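Local coordinates for protein endoglucanase (Fervidobacterium pennivorans DSM 9078, PDB 6KDD) that probably hydrolyses beta-glucosidic bonds in cellulose and related glucans, at residues A[30-34]-A[35-39]; A[143-146]-A[147-151]. One frame throughout, in Å; residues are numbered along the deposited sequence.

In the fold
Both contacts are loops at the carboxyl-terminal rim of one eight-stranded parallel barrel, the TIM-barrel fold of glycosyl hydrolase family 5, where such enzymes keep their active site. Contact 1 comes first along the chain, between strand 22-25 and helix 45-53; contact 2 follows in series, between strand 137-140 and helix 151-168. Their centres are about 22 Å apart and their nearest atoms about 7 Å, so they do not touch. The loop between strand 97-101 and helix 106-110 reaches both, with H104 meeting W38 of contact 1 and H103 meeting N143 of contact 2. Contact 2 carries the Asn-Glu-Pro motif of the family, while contact 1 brings W38 and E31 up to R63 and H104.

Contact 1: residues A[30-34]-A[35-39]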
ATOM      1  N   LEU A  30       2.274   4.911  11.181  1.00 18.14           N
ATOM      2  CA  LEU A  30       0.978   4.836  11.857  1.00 16.72           C
ATOM      3  C   LEU A  30       0.431   3.414  11.870  1.00 16.21           C
ATOM      4  O   LEU A  30      -0.597   3.190  12.519  1.00 17.38           O
ATOM      5  CB  LEU A  30      -0.079   5.765  11.211  1.00 16.62           C
ATOM      6  CG  LEU A  30       0.132   7.276  11.471  1.00 18.96           C
ATOM      7  CD1 LEU A  30      -0.732   8.081  10.528  1.00 19.51           C
ATOM      8  CD2 LEU A  30      -0.271   7.597  12.919  1.00 16.89           C
ATOM      9  N   GLU A  31       1.114   2.457  11.204  1.00 17.25           N
ATOM     10  CA  GLU A  31       0.661   1.067  11.215  1.00 18.35           C
ATOM     11  C   GLU A  31       1.383   0.258  12.301  1.00 19.37           C
ATOM     12  O   GLU A  31       1.165  -0.961  12.420  1.00 19.64           O
ATOM     13  CB  GLU A  31       0.806   0.452   9.808  1.00 18.67           C
ATOM     14  CG  GLU A  31       2.228  -0.028   9.443  1.00 15.51           C
ATOM     15  CD  GLU A  31       3.298   1.001   9.097  1.00 20.60           C
ATOM     16  OE1 GLU A  31       3.161   2.189   9.505  1.00 20.90           O
ATOM     17  OE2 GLU A  31       4.274   0.618   8.377  1.00 20.74           O
ATOM     18  N   ALA A  32       2.244   0.932  13.074  1.00 19.89           N
ATOM     19  CA  ALA A  32       2.882   0.325  14.245  1.00 19.53           C
ATOM     20  C   ALA A  32       1.841   0.307  15.364  1.00 20.11           C
ATOM     21  O   ALA A  32       0.764   0.894  15.199  1.00 18.76           O
ATOM     22  CB  ALA A  32       4.074   1.161  14.642  1.00 19.85           C
ATOM     23  N   PRO A  33       2.055  -0.361  16.527  1.00 24.10           N
ATOM     24  CA  PRO A  33       1.031  -0.360  17.587  1.00 21.36           C
ATOM     25  C   PRO A  33       0.738   1.056  18.082  1.00 22.38           C
ATOM     26  O   PRO A  33      -0.392   1.350  18.475  1.00 22.99           O
ATOM     27  CB  PRO A  33       1.668  -1.267  18.687  1.00 24.66           C
ATOM     28  CG  PRO A  33       2.574  -2.188  17.893  1.00 24.80           C
ATOM     29  CD  PRO A  33       3.202  -1.235  16.869  1.00 24.89           C
ATOM     30  N   PHE A  34       1.732   1.947  18.009  1.00 21.26           N
ATOM     31  CA  PHE A  34       1.477   3.382  18.128  1.00 21.11           C
ATOM     32  C   PHE A  34       2.502   4.102  17.270  1.00 20.65           C
ATOM     33  O   PHE A  34       3.577   3.560  16.989  1.00 20.38           O
ATOM     34  CB  PHE A  34       1.576   3.876  19.595  1.00 23.99           C
ATOM     35  CG  PHE A  34       2.878   3.531  20.294  1.00 22.40           C
ATOM     36  CD1 PHE A  34       3.997   4.355  20.182  1.00 20.27           C
ATOM     37  CD2 PHE A  34       2.977   2.397  21.100  1.00 21.87           C
ATOM     38  CE1 PHE A  34       5.184   4.048  20.820  1.00 21.33           C
ATOM     39  CE2 PHE A  34       4.185   2.085  21.728  1.00 19.26           C
ATOM     40  CZ  PHE A  34       5.272   2.917  21.616  1.00 19.73           C
ATOM     41  N   GLU A  35       2.237   5.371  16.970  1.00 20.88           N
ATOM     42  CA  GLU A  35       3.130   6.125  16.076  1.00 20.69           C
ATOM     43  C   GLU A  35       4.491   6.371  16.711  1.00 20.04           C
ATOM     44  O   GLU A  35       4.600   6.931  17.810  1.00 22.36           O
ATOM     45  CB  GLU A  35       2.521   7.484  15.680  1.00 22.80           C
ATOM     46  CG  GLU A  35       3.198   8.086  14.450  1.00 24.40           C
ATOM     47  CD  GLU A  35       2.671   9.456  13.999  1.00 26.26           C
ATOM     48  OE1 GLU A  35       1.717   9.985  14.644  1.00 22.71           O
ATOM     49  OE2 GLU A  35       3.191   9.971  12.990  1.00 24.21           O
ATOM     50  N   GLY A  36       5.542   5.987  15.984  1.00 20.12           N
ATOM     51  CA  GLY A  36       6.930   6.160  16.420  1.00 18.82           C
ATOM     52  C   GLY A  36       7.528   4.866  16.988  1.00 20.59           C
ATOM     53  O   GLY A  36       8.734   4.734  17.052  1.00 22.45           O
ATOM     54  N   ALA A  37       6.700   3.900  17.392  1.00 20.51           N
ATOM     55  CA  ALA A  37       7.210   2.644  17.921  1.00 19.18           C
ATOM     56  C   ALA A  37       8.167   1.973  16.932  1.00 24.88           C
ATOM     57  O   ALA A  37       9.077   1.257  17.364  1.00 22.13           O
ATOM     58  CB  ALA A  37       6.062   1.726  18.246  1.00 19.94           C
ATOM     59  N   TRP A  38       7.929   2.147  15.607  1.00 19.81           N
ATOM     60  CA  TRP A  38       8.722   1.403  14.638  1.00 21.53           C
ATOM     61  C   TRP A  38       9.694   2.347  13.942  1.00 22.16           C
ATOM     62  O   TRP A  38      10.229   1.992  12.914  1.00 21.16           O
ATOM     63  CB  TRP A  38       7.831   0.671  13.618  1.00 20.80           C
ATOM     64  CG  TRP A  38       7.121  -0.526  14.162  1.00 21.13           C
ATOM     65  CD1 TRP A  38       7.256  -1.076  15.406  1.00 24.06           C
ATOM     66  CD2 TRP A  38       6.205  -1.365  13.455  1.00 22.55           C
ATOM     67  NE1 TRP A  38       6.477  -2.183  15.526  1.00 20.98           N
ATOM     68  CE2 TRP A  38       5.824  -2.394  14.346  1.00 23.54           C
ATOM     69  CE3 TRP A  38       5.651  -1.328  12.163  1.00 19.05           C
ATOM     70  CZ2 TRP A  38       4.948  -3.409  13.968  1.00 23.07           C
ATOM     71  CZ3 TRP A  38       4.794  -2.347  11.800  1.00 21.78           C
ATOM     72  CH2 TRP A  38       4.450  -3.370  12.677  1.00 22.58           C
ATOM     73  N   GLY A  39       9.874   3.561  14.467  1.00 20.23           N
ATOM     74  CA  GLY A  39      11.052   4.325  14.085  1.00 25.05           C
ATOM     75  C   GLY A  39      10.692   5.607  13.335  1.00 24.95           C
ATOM     76  O   GLY A  39      11.560   6.457  13.163  1.00 25.74           O
TER
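A32 and W38 meet through a CH-pi contact: the CB methyl of A32 sits over one face of the indole, 3.7 Å from the centroid of its five-membered ring. P33 comes in at a slant, its side chain crossing that of W38 at about a right angle, with CD 3.7 Å from W38 NE1. A second CH-pi contact joins F34 and A37. With chi1 at 54°, F34 CG stands between the backbone N and the carbonyl carbon, which brings the phenyl ring over A37 CB, 3.7 Å from its centroid.

These contacts ride on two overlapping beta turns in the loop that leads from strand 22-25 of the TIM barrel to helix 45-53. The type II turn from F34 to A37 is closed by the bond from A37 N to F34 O (3.2 Å), and G36 suits its third position because a side chain there would strike the preceding carbonyl oxygen. A type I turn, G36 to G39, follows.

E35 combines an apolar and a polar contact. Its extended chain crosses the L30 side chain obliquely, with L30 CD2 3.6 Å from E35 OE1; OE1 pairs with R83 NE in a salt bridge and OE2 accepts from I42 N, while N28 N and A29 N hold the E31 carboxylate. Shortening E35 to an alanine would probably leave R83 without its mate and open a gap beside the L30 methyl.

Contact 2: residues A[143-146]-A[147-151]; sequences NEPA and QNLTA
A146 and L149 are the ends of a type II' beta turn, whose closing bond from L149 N to A146 O is 3.0 Å long but weak, bent to 124° at the hydrogen. Q147 takes the second position with positive phi (61°), a place usually favoured by glycine, and pays for it in crowding: its CB lies 3.1 Å from A146 O. The chain then bends again in an inverse gamma turn centred on L149, with T150 N weakly bonded to N148 O. A water bridges the two segments, donating to L149 O at 2.9 Å and, more weakly, to P145 O.

This loop follows strand 137-140 and begins with the Asn-Glu-Pro sequence of family 5 glycosidases, in which the place of E144 is consistent with that of the acid/base glutamate of family 5 relatives. E144 OE2 bonds to H203, and N143 ND2 bonds to E260, while the turn carries the chain away toward helix 151-168.

Among side chains, L149 meets P145. Its CG is anti to the backbone N (chi1 -173°), which lays the CD2 methyl against P145 CB at 3.7 Å; W154 of the following helix touches both, a fitting place for two apolar residues. N148 uses its amide to donate to Q110 O, and T150, the N-cap of helix 151-168, offers OG1 to K153 N.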
ATOM      1  N   ASN A 143      -4.978  -3.904   4.012  1.00 22.01           N
ATOM      2  CA  ASN A 143      -3.637  -4.235   3.533  1.00 21.36           C
ATOM      3  C   ASN A 143      -3.423  -5.758   3.612  1.00 20.64           C
ATOM      4  O   ASN A 143      -3.587  -6.330   4.670  1.00 23.17           O
ATOM      5  CB  ASN A 143      -2.572  -3.551   4.410  1.00 19.51           C
ATOM      6  CG  ASN A 143      -1.151  -3.920   4.014  1.00 19.89           C
ATOM      7  OD1 ASN A 143      -0.457  -4.629   4.753  1.00 21.79           O
ATOM      8  ND2 ASN A 143      -0.731  -3.488   2.845  1.00 16.04           N
ATOM      9  N   GLU A 144      -3.095  -6.392   2.480  1.00 21.44           N
ATOM     10  CA  GLU A 144      -2.531  -7.748   2.464  1.00 21.02           C
ATOM     11  C   GLU A 144      -3.384  -8.720   3.281  1.00 21.64           C
ATOM     12  O   GLU A 144      -2.947  -9.240   4.298  1.00 24.37           O
ATOM     13  CB  GLU A 144      -1.104  -7.720   3.027  1.00 20.69           C
ATOM     14  CG  GLU A 144      -0.161  -7.059   2.048  1.00 19.14           C
ATOM     15  CD  GLU A 144       1.288  -7.113   2.527  1.00 23.05           C
ATOM     16  OE1 GLU A 144       1.562  -7.753   3.535  1.00 28.17           O
ATOM     17  OE2 GLU A 144       2.122  -6.565   1.834  1.00 25.84           O
ATOM     18  N   PRO A 145      -4.619  -9.019   2.840  1.00 25.84           N
ATOM     19  CA  PRO A 145      -5.371 -10.153   3.404  1.00 24.68           C
ATOM     20  C   PRO A 145      -4.526 -11.424   3.251  1.00 24.23           C
ATOM     21  O   PRO A 145      -3.885 -11.633   2.231  1.00 27.35           O
ATOM     22  CB  PRO A 145      -6.606 -10.236   2.476  1.00 27.20           C
ATOM     23  CG  PRO A 145      -6.736  -8.843   1.851  1.00 30.44           C
ATOM     24  CD  PRO A 145      -5.295  -8.364   1.701  1.00 23.69           C
ATOM     25  N   ALA A 146      -4.477 -12.217   4.302  1.00 23.40           N
ATOM     26  CA  ALA A 146      -3.651 -13.407   4.326  1.00 28.48           C
ATOM     27  C   ALA A 146      -4.044 -14.223   5.545  1.00 28.42           C
ATOM     28  O   ALA A 146      -4.985 -13.873   6.267  1.00 30.29           O
ATOM     29  CB  ALA A 146      -2.184 -13.031   4.351  1.00 26.78           C
ATOM     30  N   GLN A 147      -3.323 -15.342   5.754  1.00 27.52           N
ATOM     31  CA  GLN A 147      -3.589 -16.195   6.891  1.00 27.27           C
ATOM     32  C   GLN A 147      -5.026 -16.719   6.795  1.00 26.89           C
ATOM     33  O   GLN A 147      -5.410 -17.240   5.750  1.00 31.98           O
ATOM     34  CB  GLN A 147      -3.200 -15.506   8.199  1.00 28.67           C
ATOM     35  CG  GLN A 147      -1.705 -15.218   8.257  1.00 32.83           C
ATOM     36  CD  GLN A 147      -1.249 -14.857   9.647  1.00 36.67           C
ATOM     37  OE1 GLN A 147      -2.037 -14.587  10.536  1.00 46.47           O
ATOM     38  NE2 GLN A 147       0.051 -14.858   9.848  1.00 43.43           N
ATOM     39  N   ASN A 148      -5.805 -16.584   7.864  1.00 30.67           N
ATOM     40  CA  ASN A 148      -7.163 -17.133   7.841  1.00 37.22           C
ATOM     41  C   ASN A 148      -8.128 -16.275   7.031  1.00 40.16           C
ATOM     42  O   ASN A 148      -9.198 -16.742   6.620  1.00 33.76           O
ATOM     43  CB  ASN A 148      -7.698 -17.431   9.231  1.00 34.67           C
ATOM     44  CG  ASN A 148      -7.167 -18.753   9.739  1.00 37.70           C
ATOM     45  OD1 ASN A 148      -6.959 -19.680   8.948  1.00 37.20           O
ATOM     46  ND2 ASN A 148      -6.943 -18.855  11.035  1.00 31.99           N
ATOM     47  N   LEU A 149      -7.753 -15.014   6.804  1.00 37.24           N
ATOM     48  CA  LEU A 149      -8.483 -14.211   5.843  1.00 35.73           C
ATOM     49  C   LEU A 149      -8.105 -14.685   4.447  1.00 37.68           C
ATOM     50  O   LEU A 149      -7.345 -14.015   3.733  1.00 34.72           O
ATOM     51  CB  LEU A 149      -8.240 -12.707   6.081  1.00 33.19           C
ATOM     52  CG  LEU A 149      -9.090 -11.744   5.245  1.00 36.55           C
ATOM     53  CD1 LEU A 149     -10.599 -11.977   5.453  1.00 32.88           C
ATOM     54  CD2 LEU A 149      -8.715 -10.301   5.564  1.00 34.83           C
ATOM     55  N   THR A 150      -8.697 -15.840   4.057  1.00 33.98           N
ATOM     56  CA  THR A 150      -8.451 -16.482   2.780  1.00 30.89           C
ATOM     57  C   THR A 150      -9.110 -15.720   1.644  1.00 29.32           C
ATOM     58  O   THR A 150      -9.940 -14.835   1.873  1.00 37.50           O
ATOM     59  CB  THR A 150      -8.965 -17.928   2.800  1.00 35.44           C
ATOM     60  OG1 THR A 150     -10.390 -17.854   2.893  1.00 37.98           O
ATOM     61  CG2 THR A 150      -8.388 -18.706   3.955  1.00 31.88           C
ATOM     62  N   ALA A 151      -8.740 -16.081   0.415  1.00 30.55           N
ATOM     63  CA  ALA A 151      -9.291 -15.455  -0.777  1.00 35.25           C
ATOM     64  C   ALA A 151     -10.817 -15.518  -0.735  1.00 40.76           C
ATOM     65  O   ALA A 151     -11.501 -14.549  -1.087  1.00 34.09           O
ATOM     66  CB  ALA A 151      -8.765 -16.135  -2.014  1.00 33.58           C
TER
HETATM   67  O   HOH W   1      -5.502 -14.598   1.604  1.00 29.84           O